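Local coordinates for succinate-acetate/proton symporter SatP (Escherichia coli K-12, PDB 5ZUG), which probably carries acetate and succinate across the bacterial inner membrane, forming a hexameric channel of the GPR1/FUN34/yaaH family, at residues L8-A12 against L58-K62; V135-L140 against I152-I158; Y168-E173 against V183-G187. All coordinates share one frame; numbering follows the deposited sequence.

Interaction 1. Residues L8-A12 against L58-K62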
loop_
_atom_site.group_PDB
_atom_site.type_symbol
_atom_site.label_atom_id
_atom_site.label_comp_id
_atom_site.label_asym_id
_atom_site.label_seq_id
_atom_site.Cartn_x
_atom_site.Cartn_y
_atom_site.Cartn_z
ATOM N N LEU A 8 5.674 -20.610 -11.957
ATOM C CA LEU A 8 4.878 -19.683 -11.182
ATOM C C LEU A 8 3.679 -20.457 -10.636
ATOM O O LEU A 8 3.077 -21.259 -11.357
ATOM C CB LEU A 8 4.418 -18.517 -12.059
ATOM C CG LEU A 8 5.500 -17.548 -12.537
ATOM C CD1 LEU A 8 4.896 -16.376 -13.312
ATOM C CD2 LEU A 8 6.362 -17.092 -11.394
ATOM N N ALA A 9 3.360 -20.257 -9.352
ATOM C CA ALA A 9 2.219 -20.940 -8.755
ATOM C C ALA A 9 0.956 -20.620 -9.547
ATOM O O ALA A 9 0.888 -19.624 -10.258
ATOM C CB ALA A 9 2.074 -20.537 -7.287
ATOM N N ASN A 10 -0.059 -21.473 -9.432
ATOM C CA ASN A 10 -1.350 -21.186 -10.048
ATOM C C ASN A 10 -2.150 -20.319 -9.072
ATOM O O ASN A 10 -2.473 -20.783 -7.967
ATOM C CB ASN A 10 -2.085 -22.475 -10.372
ATOM C CG ASN A 10 -3.379 -22.257 -11.161
ATOM O OD1 ASN A 10 -3.658 -21.171 -11.656
ATOM N ND2 ASN A 10 -4.152 -23.320 -11.314
ATOM N N PRO A 11 -2.457 -19.059 -9.404
ATOM C CA PRO A 11 -3.224 -18.230 -8.464
ATOM C C PRO A 11 -4.704 -18.413 -8.597
ATOM O O PRO A 11 -5.448 -17.833 -7.802
ATOM C CB PRO A 11 -2.832 -16.807 -8.859
ATOM C CG PRO A 11 -2.599 -16.934 -10.422
ATOM C CD PRO A 11 -2.065 -18.321 -10.629
ATOM N N ALA A 12 -5.154 -19.172 -9.596
ATOM C CA ALA A 12 -6.588 -19.327 -9.802
ATOM C C ALA A 12 -7.295 -19.909 -8.596
ATOM O O ALA A 12 -8.334 -19.351 -8.212
ATOM C CB ALA A 12 -6.863 -20.187 -11.043
ATOM N N LEU A 58 -1.739 -11.671 -10.108
ATOM C CA LEU A 58 -0.834 -12.778 -10.327
ATOM C C LEU A 58 -1.055 -13.463 -11.687
ATOM O O LEU A 58 -0.148 -14.144 -12.176
ATOM C CB LEU A 58 -0.980 -13.760 -9.164
ATOM C CG LEU A 58 -0.489 -13.345 -7.766
ATOM C CD1 LEU A 58 -0.815 -14.387 -6.673
ATOM C CD2 LEU A 58 0.985 -13.045 -7.753
ATOM N N GLU A 59 -2.212 -13.298 -12.330
ATOM C CA GLU A 59 -2.372 -13.870 -13.666
ATOM C C GLU A 59 -1.564 -13.139 -14.746
ATOM O O GLU A 59 -1.415 -13.657 -15.866
ATOM C CB GLU A 59 -3.843 -13.908 -14.088
ATOM C CG GLU A 59 -4.696 -14.879 -13.329
ATOM C CD GLU A 59 -4.303 -16.329 -13.543
ATOM O OE1 GLU A 59 -3.281 -16.602 -14.193
ATOM O OE2 GLU A 59 -5.028 -17.233 -13.084
ATOM N N TYR A 60 -0.996 -11.984 -14.414
ATOM C CA TYR A 60 -0.314 -11.157 -15.400
ATOM C C TYR A 60 1.020 -11.768 -15.844
ATOM O O TYR A 60 1.329 -11.785 -17.045
ATOM C CB TYR A 60 -0.135 -9.766 -14.803
ATOM C CG TYR A 60 0.708 -8.804 -15.581
ATOM C CD1 TYR A 60 0.218 -8.183 -16.740
ATOM C CD2 TYR A 60 1.966 -8.454 -15.122
ATOM C CE1 TYR A 60 0.993 -7.281 -17.431
ATOM C CE2 TYR A 60 2.722 -7.554 -15.788
ATOM C CZ TYR A 60 2.239 -6.975 -16.931
ATOM O OH TYR A 60 3.013 -6.060 -17.571
ATOM N N LYS A 61 1.859 -12.211 -14.890
ATOM C CA LYS A 61 3.142 -12.812 -15.264
ATOM C C LYS A 61 2.978 -14.214 -15.845
ATOM O O LYS A 61 3.773 -14.619 -16.702
ATOM C CB LYS A 61 4.101 -12.831 -14.074
ATOM C CG LYS A 61 5.049 -11.658 -14.044
ATOM C CD LYS A 61 6.020 -11.765 -12.860
ATOM C CE LYS A 61 6.689 -10.406 -12.563
ATOM N NZ LYS A 61 7.319 -10.276 -11.195
ATOM N N LYS A 62 1.932 -14.941 -15.446
ATOM C CA LYS A 62 1.462 -16.064 -16.247
ATOM C C LYS A 62 0.901 -15.504 -17.561
ATOM O O LYS A 62 0.919 -14.302 -17.819
ATOM C CB LYS A 62 0.397 -16.872 -15.487
ATOM C CG LYS A 62 0.676 -17.134 -13.969
ATOM C CD LYS A 62 0.145 -18.479 -13.468
ATOM C CE LYS A 62 1.151 -19.592 -13.703
ATOM N NZ LYS A 62 0.647 -20.921 -13.243
#
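Pro-11 packs its ring against three residues of 58-62: Leu-58, Glu-59 and Lys-62. CB of Pro-11 rests on CB of Leu-58 at 3.6 Å, an apolar touch; CG of Pro-11 lies 3.6 Å from CD of Glu-59, so that the ring runs obliquely past the carboxylate; CD of Pro-11 meets CD of Lys-62 at 3.6 Å, the two side chains sliding by in opposite senses. Glu-59 reaches this place because its chain folds back at CB-CG (chi2 -65°).

Beside this packed part lies a polar one. The chain of Lys-62, bent at chi2 and again at chi3 (86°), carries NZ to the backbone of 8-12, where it donates to O of Leu-8 over 3.1 Å, from above the carbonyl plane rather than along a lone pair. A second, weak bond runs from NZ of Lys-62 to O of Ala-9 at 3.3 Å, so one ammonium group ties two successive carbonyls.

The looser side is toward Leu-8 and Lys-61. Here CD1 of Leu-8 meets CB of Lys-61 at 3.7 Å, the side chains crossing at about a right angle, while the rest of the exposed Lys-61 runs extended away from 8-12. Tyr-60 of a neighbouring subunit packs on Leu-8, Lys-61 and Lys-62, placing this side at a subunit interface.

Further along, OD1 of Asn-10 accepts from N of Ala-12 at 3.2 Å (160° at the hydrogen). This is a side-chain capping bond at the start of helix 12-31, in a pre-helical loop that also brings Asn-10 and Ala-12 to the nonyl glucoside pocket.

Interaction 2. Residues V135-L140 against I152-I158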
loop_
_atom_site.group_PDB
_atom_site.type_symbol
_atom_site.label_atom_id
_atom_site.label_comp_id
_atom_site.label_asym_id
_atom_site.label_seq_id
_atom_site.Cartn_x
_atom_site.Cartn_y
_atom_site.Cartn_z
ATOM N N VAL A 135 -26.529 -16.207 -14.652
ATOM C CA VAL A 135 -27.904 -16.294 -14.184
ATOM C C VAL A 135 -28.059 -15.582 -12.840
ATOM O O VAL A 135 -29.058 -14.890 -12.608
ATOM C CB VAL A 135 -28.368 -17.756 -14.110
ATOM C CG1 VAL A 135 -29.763 -17.794 -13.546
ATOM C CG2 VAL A 135 -28.364 -18.356 -15.478
ATOM N N LEU A 136 -27.082 -15.729 -11.939
ATOM C CA LEU A 136 -27.149 -15.055 -10.639
ATOM C C LEU A 136 -27.315 -13.552 -10.803
ATOM O O LEU A 136 -28.279 -12.964 -10.294
ATOM C CB LEU A 136 -25.895 -15.359 -9.810
ATOM C CG LEU A 136 -25.729 -14.735 -8.414
ATOM C CD1 LEU A 136 -26.892 -15.107 -7.547
ATOM C CD2 LEU A 136 -24.424 -15.188 -7.738
ATOM N N PHE A 137 -26.395 -12.912 -11.534
ATOM C CA PHE A 137 -26.503 -11.472 -11.737
ATOM C C PHE A 137 -27.804 -11.119 -12.446
ATOM O O PHE A 137 -28.468 -10.141 -12.081
ATOM C CB PHE A 137 -25.312 -10.938 -12.529
ATOM C CG PHE A 137 -24.082 -10.631 -11.691
ATOM C CD1 PHE A 137 -24.144 -9.718 -10.642
ATOM C CD2 PHE A 137 -22.848 -11.205 -11.994
ATOM C CE1 PHE A 137 -22.999 -9.409 -9.880
ATOM C CE2 PHE A 137 -21.719 -10.906 -11.238
ATOM C CZ PHE A 137 -21.793 -9.993 -10.177
ATOM N N ALA A 138 -28.217 -11.929 -13.424
ATOM C CA ALA A 138 -29.441 -11.622 -14.165
ATOM C C ALA A 138 -30.653 -11.608 -13.243
ATOM O O ALA A 138 -31.401 -10.620 -13.201
ATOM C CB ALA A 138 -29.648 -12.635 -15.292
ATOM N N LEU A 139 -30.844 -12.689 -12.467
ATOM C CA LEU A 139 -31.989 -12.758 -11.568
ATOM C C LEU A 139 -31.963 -11.640 -10.528
ATOM O O LEU A 139 -32.983 -10.999 -10.281
ATOM C CB LEU A 139 -32.040 -14.121 -10.888
ATOM C CG LEU A 139 -32.434 -15.285 -11.807
ATOM C CD1 LEU A 139 -32.463 -16.602 -11.049
ATOM C CD2 LEU A 139 -33.757 -15.033 -12.499
ATOM N N LEU A 140 -30.804 -11.366 -9.935
ATOM C CA LEU A 140 -30.731 -10.305 -8.939
ATOM C C LEU A 140 -30.994 -8.949 -9.573
ATOM O O LEU A 140 -31.544 -8.046 -8.928
ATOM C CB LEU A 140 -29.369 -10.310 -8.251
ATOM C CG LEU A 140 -29.074 -11.472 -7.315
ATOM C CD1 LEU A 140 -27.600 -11.444 -6.930
ATOM C CD2 LEU A 140 -29.974 -11.392 -6.096
ATOM N N ILE A 152 -35.334 -12.865 -5.897
ATOM C CA ILE A 152 -34.123 -12.704 -5.111
ATOM C C ILE A 152 -33.931 -13.881 -4.169
ATOM O O ILE A 152 -32.795 -14.197 -3.794
ATOM C CB ILE A 152 -34.178 -11.346 -4.378
ATOM C CG1 ILE A 152 -34.031 -10.218 -5.404
ATOM C CG2 ILE A 152 -33.107 -11.233 -3.276
ATOM C CD1 ILE A 152 -34.113 -8.856 -4.792
ATOM N N HIS A 153 -35.001 -14.577 -3.802
ATOM C CA HIS A 153 -34.773 -15.828 -3.094
ATOM C C HIS A 153 -34.281 -16.900 -4.045
ATOM O O HIS A 153 -33.386 -17.682 -3.701
ATOM C CB HIS A 153 -36.032 -16.268 -2.363
ATOM C CG HIS A 153 -36.280 -15.474 -1.119
ATOM N ND1 HIS A 153 -36.628 -14.136 -1.143
ATOM C CD2 HIS A 153 -36.179 -15.809 0.188
ATOM C CE1 HIS A 153 -36.747 -13.689 0.096
ATOM N NE2 HIS A 153 -36.481 -14.685 0.924
ATOM N N PHE A 154 -34.821 -16.905 -5.263
ATOM C CA PHE A 154 -34.416 -17.889 -6.262
ATOM C C PHE A 154 -32.970 -17.658 -6.693
ATOM O O PHE A 154 -32.174 -18.604 -6.768
ATOM C CB PHE A 154 -35.391 -17.826 -7.445
ATOM C CG PHE A 154 -35.175 -18.888 -8.483
ATOM C CD1 PHE A 154 -35.244 -20.237 -8.145
ATOM C CD2 PHE A 154 -34.935 -18.534 -9.811
ATOM C CE1 PHE A 154 -35.053 -21.220 -9.112
ATOM C CE2 PHE A 154 -34.742 -19.506 -10.787
ATOM C CZ PHE A 154 -34.801 -20.853 -10.438
ATOM N N ALA A 155 -32.616 -16.396 -6.966
ATOM C CA ALA A 155 -31.234 -16.044 -7.272
ATOM C C ALA A 155 -30.297 -16.524 -6.174
ATOM O O ALA A 155 -29.152 -16.893 -6.445
ATOM C CB ALA A 155 -31.101 -14.533 -7.461
ATOM N N GLY A 156 -30.749 -16.462 -4.920
ATOM C CA GLY A 156 -29.946 -16.960 -3.811
ATOM C C GLY A 156 -29.532 -18.414 -3.956
ATOM O O GLY A 156 -28.370 -18.761 -3.736
ATOM N N TRP A 157 -30.472 -19.285 -4.338
ATOM C CA TRP A 157 -30.140 -20.701 -4.504
ATOM C C TRP A 157 -29.193 -20.922 -5.687
ATOM O O TRP A 157 -28.258 -21.733 -5.608
ATOM C CB TRP A 157 -31.418 -21.524 -4.657
ATOM C CG TRP A 157 -32.120 -21.607 -3.369
ATOM C CD1 TRP A 157 -33.227 -20.897 -2.995
ATOM C CD2 TRP A 157 -31.724 -22.378 -2.223
ATOM N NE1 TRP A 157 -33.559 -21.195 -1.689
ATOM C CE2 TRP A 157 -32.655 -22.101 -1.191
ATOM C CE3 TRP A 157 -30.684 -23.276 -1.970
ATOM C CZ2 TRP A 157 -32.572 -22.695 0.081
ATOM C CZ3 TRP A 157 -30.603 -23.866 -0.706
ATOM C CH2 TRP A 157 -31.544 -23.570 0.301
ATOM N N ILE A 158 -29.399 -20.195 -6.787
ATOM C CA ILE A 158 -28.441 -20.282 -7.882
ATOM C C ILE A 158 -27.072 -19.802 -7.422
ATOM O O ILE A 158 -26.043 -20.386 -7.778
ATOM C CB ILE A 158 -28.949 -19.488 -9.101
ATOM C CG1 ILE A 158 -30.211 -20.155 -9.640
ATOM C CG2 ILE A 158 -27.852 -19.330 -10.173
ATOM C CD1 ILE A 158 -30.676 -19.631 -10.954
#
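Ala-155 and Ile-158 face Val-135, Leu-136, Leu-139 and Leu-140 across an interface built from apolar contacts. One group of aliphatic contacts centres on Ala-155: CB of Ala-155 sits 3.6 Å from CB of Leu-139 and equally near CD2 of Leu-140, so a single methyl fits between two leucines one residue apart. The small side chain agrees with the close backbones, for CA of Leu-136 and CA of Ala-155 are 5.4 Å apart.

A second group of aliphatic contacts gathers at Ile-158. Its CG1 branch lies anti to the carbonyl carbon (chi1 -66°). At the end of that branch, CD1 of Ile-158 is 3.3 Å from CG1 of Val-135. On Leu-139 it is CD1 that the same CD1 of Ile-158 meets, at 3.5 Å. Both of these side chains cross the isoleucine at about a right angle. An alanine in place of Ile-158 would take away the branch carrying CD1, and is likely to open a gap between Val-135 and Leu-139.

The segments belong to helices 124-146 and 149-179, the last two of the chain, joined by a short connection into an antiparallel helical hairpin. Their local axes run at 169° and come within 8.6 Å of each other.

The one aromatic contact is at Phe-154, where CD1 of Leu-139 approaches CD2 of Phe-154 at 3.4 Å, obliquely to the ring. The exposed phenylalanine thus borders the leucine from the outer side of the pair.

On the buried side, CG of Leu-136 lies anti to its amide nitrogen (chi1 179°), bringing CD1 in against the backbone carbonyl of Ala-155. The same leucine packs on Thr-23 and Asn-27 of helix 12-31, and Leu-140 touches Asn-30 of that helix and Leu-105 of helix 98-117.

Interaction 3. Residues Y168-E173 against V183-G187. With BNG (nonyl beta-D-glucopyranoside), chain G.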
loop_
_atom_site.group_PDB
_atom_site.type_symbol
_atom_site.label_atom_id
_atom_site.label_comp_id
_atom_site.label_asym_id
_atom_site.label_seq_id
_atom_site.Cartn_x
_atom_site.Cartn_y
_atom_site.Cartn_z
ATOM N N TYR A 168 -15.186 -26.054 -5.505
ATOM C CA TYR A 168 -14.818 -27.368 -6.015
ATOM C C TYR A 168 -13.757 -27.250 -7.098
ATOM O O TYR A 168 -12.731 -27.937 -7.059
ATOM C CB TYR A 168 -16.051 -28.069 -6.565
ATOM C CG TYR A 168 -15.722 -29.418 -7.133
ATOM C CD1 TYR A 168 -15.434 -30.491 -6.284
ATOM C CD2 TYR A 168 -15.644 -29.612 -8.515
ATOM C CE1 TYR A 168 -15.119 -31.723 -6.792
ATOM C CE2 TYR A 168 -15.323 -30.845 -9.040
ATOM C CZ TYR A 168 -15.057 -31.898 -8.177
ATOM O OH TYR A 168 -14.740 -33.131 -8.698
ATOM N N LEU A 169 -13.973 -26.333 -8.048
ATOM C CA LEU A 169 -13.016 -26.109 -9.122
ATOM C C LEU A 169 -11.641 -25.744 -8.560
ATOM O O LEU A 169 -10.619 -26.292 -8.977
ATOM C CB LEU A 169 -13.514 -24.989 -10.031
ATOM C CG LEU A 169 -12.534 -24.748 -11.180
ATOM C CD1 LEU A 169 -12.381 -26.084 -11.914
ATOM C CD2 LEU A 169 -12.877 -23.571 -12.116
ATOM N N ALA A 170 -11.608 -24.816 -7.603
ATOM C CA ALA A 170 -10.355 -24.425 -6.975
ATOM C C ALA A 170 -9.679 -25.611 -6.319
ATOM O O ALA A 170 -8.464 -25.788 -6.445
ATOM C CB ALA A 170 -10.603 -23.323 -5.946
ATOM N N MET A 171 -10.432 -26.400 -5.550
ATOM C CA MET A 171 -9.802 -27.543 -4.893
ATOM C C MET A 171 -9.435 -28.651 -5.880
ATOM O O MET A 171 -8.457 -29.367 -5.652
ATOM C CB MET A 171 -10.665 -28.038 -3.738
ATOM C CG MET A 171 -10.698 -27.028 -2.584
ATOM S SD MET A 171 -9.070 -26.436 -1.978
ATOM C CE MET A 171 -8.788 -24.921 -2.905
ATOM N N GLY A 172 -10.154 -28.777 -6.998
ATOM C CA GLY A 172 -9.687 -29.648 -8.060
ATOM C C GLY A 172 -8.317 -29.205 -8.559
ATOM O O GLY A 172 -7.369 -29.977 -8.517
ATOM N N GLU A 173 -8.198 -27.961 -9.019
ATOM C CA GLU A 173 -6.923 -27.433 -9.489
ATOM C C GLU A 173 -5.802 -27.657 -8.472
ATOM O O GLU A 173 -4.704 -28.106 -8.821
ATOM C CB GLU A 173 -7.071 -25.945 -9.814
ATOM C CG GLU A 173 -8.050 -25.691 -10.966
ATOM C CD GLU A 173 -7.398 -25.168 -12.241
ATOM O OE1 GLU A 173 -7.563 -23.954 -12.520
ATOM O OE2 GLU A 173 -6.720 -25.946 -12.959
ATOM N N VAL A 183 -7.547 -36.366 -9.377
ATOM C CA VAL A 183 -8.290 -36.932 -8.253
ATOM C C VAL A 183 -9.726 -36.400 -8.205
ATOM O O VAL A 183 -10.654 -37.128 -7.824
ATOM C CB VAL A 183 -7.521 -36.665 -6.946
ATOM C CG1 VAL A 183 -7.068 -35.218 -6.893
ATOM C CG2 VAL A 183 -8.397 -36.972 -5.736
ATOM N N LEU A 184 -9.932 -35.130 -8.562
ATOM C CA LEU A 184 -11.272 -34.553 -8.643
ATOM C C LEU A 184 -11.581 -34.182 -10.086
ATOM O O LEU A 184 -10.861 -33.353 -10.670
ATOM C CB LEU A 184 -11.402 -33.314 -7.750
ATOM C CG LEU A 184 -11.415 -33.536 -6.238
ATOM C CD1 LEU A 184 -11.648 -32.222 -5.515
ATOM C CD2 LEU A 184 -12.458 -34.568 -5.831
ATOM N N PRO A 185 -12.647 -34.717 -10.687
ATOM C CA PRO A 185 -12.932 -34.419 -12.100
ATOM C C PRO A 185 -13.403 -32.988 -12.301
ATOM O O PRO A 185 -14.308 -32.499 -11.617
ATOM C CB PRO A 185 -14.008 -35.441 -12.480
ATOM C CG PRO A 185 -13.943 -36.478 -11.411
ATOM C CD PRO A 185 -13.509 -35.788 -10.169
ATOM N N ILE A 186 -12.799 -32.347 -13.296
ATOM C CA ILE A 186 -13.014 -30.955 -13.648
ATOM C C ILE A 186 -13.514 -30.804 -15.081
ATOM O O ILE A 186 -14.371 -29.954 -15.362
ATOM C CB ILE A 186 -11.705 -30.154 -13.426
ATOM C CG1 ILE A 186 -11.366 -30.094 -11.935
ATOM C CG2 ILE A 186 -11.735 -28.795 -14.033
ATOM C CD1 ILE A 186 -10.040 -29.422 -11.659
ATOM N N GLY A 187 -12.950 -31.579 -16.014
ATOM C CA GLY A 187 -13.336 -31.515 -17.405
ATOM C C GLY A 187 -12.381 -30.727 -18.275
ATOM O O GLY A 187 -12.829 -29.877 -19.052
HETATM C C1 BNG G . -7.253 -20.579 -15.643
HETATM C C2 BNG G . -6.954 -22.032 -15.324
HETATM C C3 BNG G . -5.706 -22.343 -15.999
HETATM C C4 BNG G . -6.059 -22.499 -17.426
HETATM C C5 BNG G . -6.537 -21.162 -18.009
HETATM C C6 BNG G . -7.860 -21.254 -18.657
HETATM C "C1'" BNG G . -8.820 -18.975 -15.559
HETATM C "C2'" BNG G . -9.487 -18.748 -14.205
HETATM C "C3'" BNG G . -10.425 -17.556 -14.303
HETATM C "C4'" BNG G . -11.651 -17.837 -13.401
HETATM C "C5'" BNG G . -12.124 -16.518 -12.793
HETATM C "C6'" BNG G . -13.347 -16.933 -11.970
HETATM C "C7'" BNG G . -13.586 -15.907 -10.869
HETATM C "C8'" BNG G . -15.010 -15.389 -11.086
HETATM C "C9'" BNG G . -15.980 -16.558 -10.956
HETATM O O1 BNG G . -8.563 -20.345 -15.592
HETATM O O2 BNG G . -6.776 -22.293 -13.944
HETATM O O3 BNG G . -5.095 -23.543 -15.493
HETATM O O4 BNG G . -4.902 -22.999 -18.082
HETATM O O5 BNG G . -6.873 -20.138 -17.020
HETATM O O6 BNG G . -8.480 -20.186 -18.020
#
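Tyr-168 reaches across from its helix to the C-terminal tail and makes the hydrogen bond between the two segments. OH of Tyr-168 donates to O of Pro-185 at 3.0 Å, with a C=O...donor angle of 124° and the hydroxyl tilted 29° from the carbonyl plane. Seen from the tyrosine, that oxygen lies at the edge of the ring and in its plane. A chi1 of 179° swings the ring away from the backbone N and out toward the tail.

Apolar packing fills in round this bond. Leu-184 crosses the ring obliquely, CD1 of Leu-184 being 3.7 Å from CE1 of Tyr-168 and its CB close to the hydroxyl. Deeper in, CD1 of Leu-169 meets CG2 of Ile-186 at 3.5 Å, the two side chains roughly perpendicular. The other branch of Ile-186 lays CD1 against the helix backbone, 3.6 Å from C of Gly-172 and close to N of Glu-173. A CB on Gly-172 would point at the tail, toward CD1 of Ile-186, consistent with a residue lacking a side chain here.

Two further bonds place the tail in the fold: N of Leu-184 donates to OD1 of Asn-176, and the backbones of Ile-186 and Val-125 pair.

The contact with the ligand is polar and comes from Glu-173, whose CB points away from the tail. OE1 of Glu-173 accepts from O2 of the nonyl glucoside at 2.3 Å, so short that the exact length is doubtful; Asn-64 also bonds this detergent.

The chemistry thus divides the helix: one side holds the tail by one hydroxyl-carbonyl bond and apolar packing, while the carboxylate of Glu-173, in the detergent pocket, lies beside the sugar's O2 and probably bonds it.

Overall arrangement
The three contacts follow one another in series along the chain, each closing before the next opens. Interactions 1 and 3 have centres 18 Å apart and touch, ND2 of Asn-10 lying 3.7 Å from OE1 of Glu-173; these two residues, with Ala-12, belong to the pocket of the nonyl glucoside, and both contacts also reach a second subunit. Interaction 2 lies across the chain's centre from interaction 1, their centres 30 Å apart, and no other chain touches it. Helix 149-179 carries a segment of both interactions 2 and 3, whose centres are 24 Å apart. One long helix thus links the hairpin packing to the detergent-binding end of this all-helical subunit.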